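Local coordinates for protein lymphotactin (PDB 2NYZ) that probably acts as a chemokine that attracts lymphocytes but not monocytes or neutrophils, and is held here by a viral decoy receptor, at residues Val21-Tyr27 with Val59-Asp64; Cys11-Thr15 with Val47-Pro51. Residues are numbered along the deposited sequence.

Contact 1: Val21-Tyr27 with Val59-Asp64; sequences VSRIKTY and VVRSMD
V21 sits in a 3-10 turn closed by the backbone hydrogen bond from I24 N to V21 O (3.1 Å), with V21 CA 5.7 Å from V59 CA. Its side chain (chi1 p) points toward helix 59-64: CB lies 4.2 Å from V59 CG1, CG2 3.8 Å from S62 OG and 4.2 Å from M63 CG. Strand 24-27 crosses the helix almost at right angles (96°, axes 9.7 Å apart). I24 (m, m) points inward, CG1 4.1 Å from V59 CG1 and CG2 3.6 Å from M63 SD; it also touches F39 of the middle strand. K25 and T26 face I40 in a classic beta bulge and turn their CB atoms away, so M63 (m, t, p) meets their backbone, CE being 3.3 Å from K25 O and 3.7 Å from T26 N. Y27 (chi1 p) points toward the helix: V60 CG2 covers one ring face, V60 CG1 lies 3.1 Å from Y27 OH, M63 SD makes an oblique Met-aromatic contact 5.1 Å from the ring centroid, and OH donates a 2.7 Å hydrogen bond to D64 OD1. This is the chemokine fold's C-terminal helix packed across the edge strand of its three-stranded antiparallel sheet.

Contact 2: Cys11-Thr15 with Val47-Pro51; sequences CVSLT and VCADP
A disulfide and one main-chain hydrogen bond join two segments here: the irregular N-terminal loop 11-15 and the end of strand 46-49, the third strand of the sheet. C11 SG and C48 SG are bonded at 2.0 Å with chi3 -85°, close to the ideal quarter turn; both cysteines have chi1 m and point their CB atoms at the opposing segment. V47-A49 and S13-T15 are extended, while V12 (phi/psi -102/-35) makes the bend. From C11 the loop bows outward through V12 and S13, whose CB atoms turn away, and returns at L14. There L14 CA lies 5.0 Å from A49 CA. One residue on, T15 N donates to C48 O (2.9 Å, 166°), so C48 holds the loop through both its side chain and its carbonyl. C motif chemokines (the gamma family) such as this one keep a single disulfide where most relatives have two; the bond ties the N-terminal loop to the third strand. L14 (m, t) lies along the strand end: CD2 is 3.6 Å from C48 CB and 3.9 Å from A49 O, and CD1 is 3.8 Å from D50 CA. T15 (chi1 t) puts CG2 4.3 Å from both V47 CG2 and A49 CB, and W55 of the C-terminal helix also packs on T15 and A49. D50 turns its carboxylate to the backbone of Q52, where OD2 accepts a hydrogen bond from the amide. The viral M3 chain packs against this junction, hydrogen-bonding to the backbone of C48 and touching C11, V12 and S13, V12 meeting an aromatic side chain.

The two contacts lie on opposite sides of the chain's centre, with their own centres 15 Å apart and nearest atoms about 6 Å apart, so they do not touch. Both reach the same three-stranded sheet, contact 1 at the outer strand 24-28 and contact 2 at the other outer strand, 46-49. F39 of the middle strand bridges them, touching I24, Y27 and V59 of contact 1 and V47 and A49 of contact 2. Their segments alternate along the chain, and helix 54-64 is the next regular element after strand 46-49. The viral M3 chain reaches seven residues of contact 2 but, in contact 1, only R23, through a salt bridge and backbone packing.

Contact 1: Val21-Tyr27 with Val59-Asp64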
# COMPACT_ATOMS: atom_id res chain seq x y z
N VAL D 21 -25.92 -18.01 22.85
CA VAL D 21 -26.15 -18.48 24.21
C VAL D 21 -26.02 -20.00 24.16
O VAL D 21 -25.61 -20.65 25.13
CB VAL D 21 -27.57 -18.07 24.70
CG1 VAL D 21 -28.62 -18.54 23.71
CG2 VAL D 21 -27.83 -18.64 26.09
N SER D 22 -26.34 -20.56 22.99
CA SER D 22 -26.27 -21.99 22.76
C SER D 22 -24.82 -22.49 22.67
O SER D 22 -24.57 -23.58 22.17
CB SER D 22 -26.99 -22.34 21.46
OG SER D 22 -26.37 -21.68 20.37
N ARG D 23 -23.88 -21.69 23.16
CA ARG D 23 -22.48 -22.08 23.12
C ARG D 23 -21.81 -21.75 24.44
O ARG D 23 -20.71 -22.22 24.72
CB ARG D 23 -21.74 -21.34 21.99
CG ARG D 23 -21.99 -21.90 20.60
CD ARG D 23 -21.43 -23.30 20.48
NE ARG D 23 -21.59 -23.84 19.13
CZ ARG D 23 -22.74 -24.28 18.63
NH1 ARG D 23 -23.84 -24.27 19.36
NH2 ARG D 23 -22.78 -24.74 17.38
N ILE D 24 -22.48 -20.93 25.25
CA ILE D 24 -21.93 -20.54 26.54
C ILE D 24 -22.22 -21.61 27.59
O ILE D 24 -23.18 -22.37 27.47
CB ILE D 24 -22.53 -19.23 27.03
CG1 ILE D 24 -22.78 -18.27 25.86
CG2 ILE D 24 -21.61 -18.61 28.05
CD1 ILE D 24 -21.56 -17.78 25.19
N LYS D 25 -21.38 -21.67 28.61
CA LYS D 25 -21.54 -22.63 29.69
C LYS D 25 -21.76 -21.84 30.97
O LYS D 25 -22.70 -22.09 31.71
CB LYS D 25 -20.29 -23.51 29.79
CG LYS D 25 -20.30 -24.53 30.94
CD LYS D 25 -19.37 -25.72 30.66
CE LYS D 25 -17.93 -25.29 30.44
NZ LYS D 25 -17.10 -26.40 29.89
N THR D 26 -20.89 -20.87 31.21
CA THR D 26 -20.98 -20.05 32.41
C THR D 26 -20.50 -18.65 32.07
O THR D 26 -20.30 -18.32 30.91
CB THR D 26 -20.10 -20.61 33.55
OG1 THR D 26 -18.76 -20.80 33.08
CG2 THR D 26 -20.66 -21.94 34.04
N TYR D 27 -20.31 -17.84 33.10
CA TYR D 27 -19.83 -16.49 32.90
C TYR D 27 -19.51 -15.82 34.23
O TYR D 27 -19.90 -16.31 35.29
CB TYR D 27 -20.86 -15.66 32.10
CG TYR D 27 -22.00 -15.07 32.90
CD1 TYR D 27 -21.88 -13.81 33.50
CD2 TYR D 27 -23.21 -15.76 33.06
CE1 TYR D 27 -22.92 -13.25 34.24
CE2 TYR D 27 -24.26 -15.21 33.79
CZ TYR D 27 -24.11 -13.95 34.38
OH TYR D 27 -25.15 -13.40 35.11
N VAL D 59 -27.88 -12.40 26.83
CA VAL D 59 -27.33 -13.71 27.18
C VAL D 59 -27.17 -13.88 28.68
O VAL D 59 -27.52 -14.91 29.25
CB VAL D 59 -25.95 -13.92 26.51
CG1 VAL D 59 -25.36 -15.25 26.93
CG2 VAL D 59 -26.10 -13.84 25.00
N VAL D 60 -26.63 -12.85 29.32
CA VAL D 60 -26.43 -12.86 30.76
C VAL D 60 -27.77 -13.14 31.44
O VAL D 60 -27.85 -13.87 32.42
CB VAL D 60 -25.88 -11.51 31.25
CG1 VAL D 60 -25.82 -11.47 32.76
CG2 VAL D 60 -24.49 -11.30 30.67
N ARG D 61 -28.83 -12.55 30.89
CA ARG D 61 -30.17 -12.72 31.42
C ARG D 61 -30.69 -14.13 31.10
O ARG D 61 -31.15 -14.85 31.98
CB ARG D 61 -31.11 -11.68 30.82
CG ARG D 61 -32.50 -11.66 31.43
CD ARG D 61 -33.40 -10.64 30.75
NE ARG D 61 -32.84 -9.29 30.78
CZ ARG D 61 -32.26 -8.71 29.73
NH1 ARG D 61 -32.17 -9.36 28.58
NH2 ARG D 61 -31.77 -7.48 29.85
N SER D 62 -30.58 -14.50 29.83
CA SER D 62 -31.02 -15.81 29.36
C SER D 62 -30.36 -16.94 30.15
O SER D 62 -30.95 -18.01 30.33
CB SER D 62 -30.69 -15.98 27.87
OG SER D 62 -31.12 -17.24 27.38
N MET D 63 -29.14 -16.70 30.60
CA MET D 63 -28.42 -17.71 31.37
C MET D 63 -28.89 -17.71 32.81
O MET D 63 -29.05 -18.77 33.41
CB MET D 63 -26.92 -17.46 31.30
CG MET D 63 -26.33 -17.72 29.94
SD MET D 63 -24.55 -17.73 29.98
CE MET D 63 -24.24 -19.40 30.52
N ASP D 64 -29.10 -16.53 33.38
CA ASP D 64 -29.57 -16.44 34.76
C ASP D 64 -30.95 -17.07 34.84
O ASP D 64 -31.29 -17.76 35.80
CB ASP D 64 -29.65 -14.98 35.22
CG ASP D 64 -28.30 -14.32 35.31
OD1 ASP D 64 -27.31 -15.02 35.62
OD2 ASP D 64 -28.22 -13.09 35.09

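Contact 2: Cys11-Thr15 with Val47-Pro51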
# COMPACT_ATOMS: atom_id res chain seq x y z
N CYS D 11 -8.99 -8.70 30.97
CA CYS D 11 -9.30 -8.70 29.55
C CYS D 11 -8.67 -7.46 28.96
O CYS D 11 -8.79 -6.37 29.51
CB CYS D 11 -10.80 -8.67 29.30
SG CYS D 11 -11.73 -10.19 29.68
N VAL D 12 -8.00 -7.61 27.83
CA VAL D 12 -7.37 -6.49 27.19
C VAL D 12 -8.22 -6.04 26.02
O VAL D 12 -8.33 -4.86 25.73
CB VAL D 12 -5.98 -6.87 26.69
CG1 VAL D 12 -5.34 -5.71 25.96
CG2 VAL D 12 -5.13 -7.30 27.88
N SER D 13 -8.85 -7.01 25.35
CA SER D 13 -9.71 -6.73 24.22
C SER D 13 -11.05 -7.45 24.36
O SER D 13 -11.12 -8.55 24.90
CB SER D 13 -9.03 -7.16 22.91
OG SER D 13 -7.95 -6.30 22.57
N LEU D 14 -12.11 -6.82 23.87
CA LEU D 14 -13.43 -7.42 23.95
C LEU D 14 -13.78 -7.98 22.58
O LEU D 14 -13.46 -7.37 21.55
CB LEU D 14 -14.45 -6.37 24.39
CG LEU D 14 -14.21 -5.73 25.77
CD1 LEU D 14 -15.33 -4.76 26.09
CD2 LEU D 14 -14.13 -6.81 26.85
N THR D 15 -14.42 -9.14 22.56
CA THR D 15 -14.77 -9.75 21.29
C THR D 15 -15.61 -8.81 20.49
O THR D 15 -16.28 -7.95 21.03
CB THR D 15 -15.57 -11.03 21.46
OG1 THR D 15 -15.73 -11.65 20.18
CG2 THR D 15 -16.94 -10.71 22.04
N VAL D 47 -14.22 -15.96 26.22
CA VAL D 47 -14.29 -14.74 25.45
C VAL D 47 -14.84 -13.61 26.32
O VAL D 47 -15.78 -13.78 27.08
CB VAL D 47 -15.17 -14.89 24.18
CG1 VAL D 47 -15.23 -16.36 23.76
CG2 VAL D 47 -16.56 -14.33 24.42
N CYS D 48 -14.21 -12.45 26.19
CA CYS D 48 -14.60 -11.27 26.92
C CYS D 48 -15.61 -10.54 26.06
O CYS D 48 -15.51 -10.55 24.83
CB CYS D 48 -13.40 -10.36 27.14
SG CYS D 48 -11.92 -11.13 27.89
N ALA D 49 -16.58 -9.89 26.70
CA ALA D 49 -17.60 -9.16 25.98
C ALA D 49 -17.96 -7.89 26.74
O ALA D 49 -17.71 -7.77 27.94
CB ALA D 49 -18.83 -10.03 25.81
N ASP D 50 -18.55 -6.95 26.02
CA ASP D 50 -18.99 -5.69 26.61
C ASP D 50 -20.21 -5.96 27.49
O ASP D 50 -21.21 -6.50 27.01
CB ASP D 50 -19.35 -4.71 25.49
CG ASP D 50 -19.80 -3.36 26.01
OD1 ASP D 50 -20.32 -2.56 25.21
OD2 ASP D 50 -19.62 -3.11 27.22
N PRO D 51 -20.15 -5.60 28.78
CA PRO D 51 -21.30 -5.83 29.68
C PRO D 51 -22.44 -4.87 29.35
O PRO D 51 -23.55 -5.02 29.84
CB PRO D 51 -20.72 -5.57 31.06
CG PRO D 51 -19.23 -5.75 30.88
CD PRO D 51 -18.99 -5.12 29.54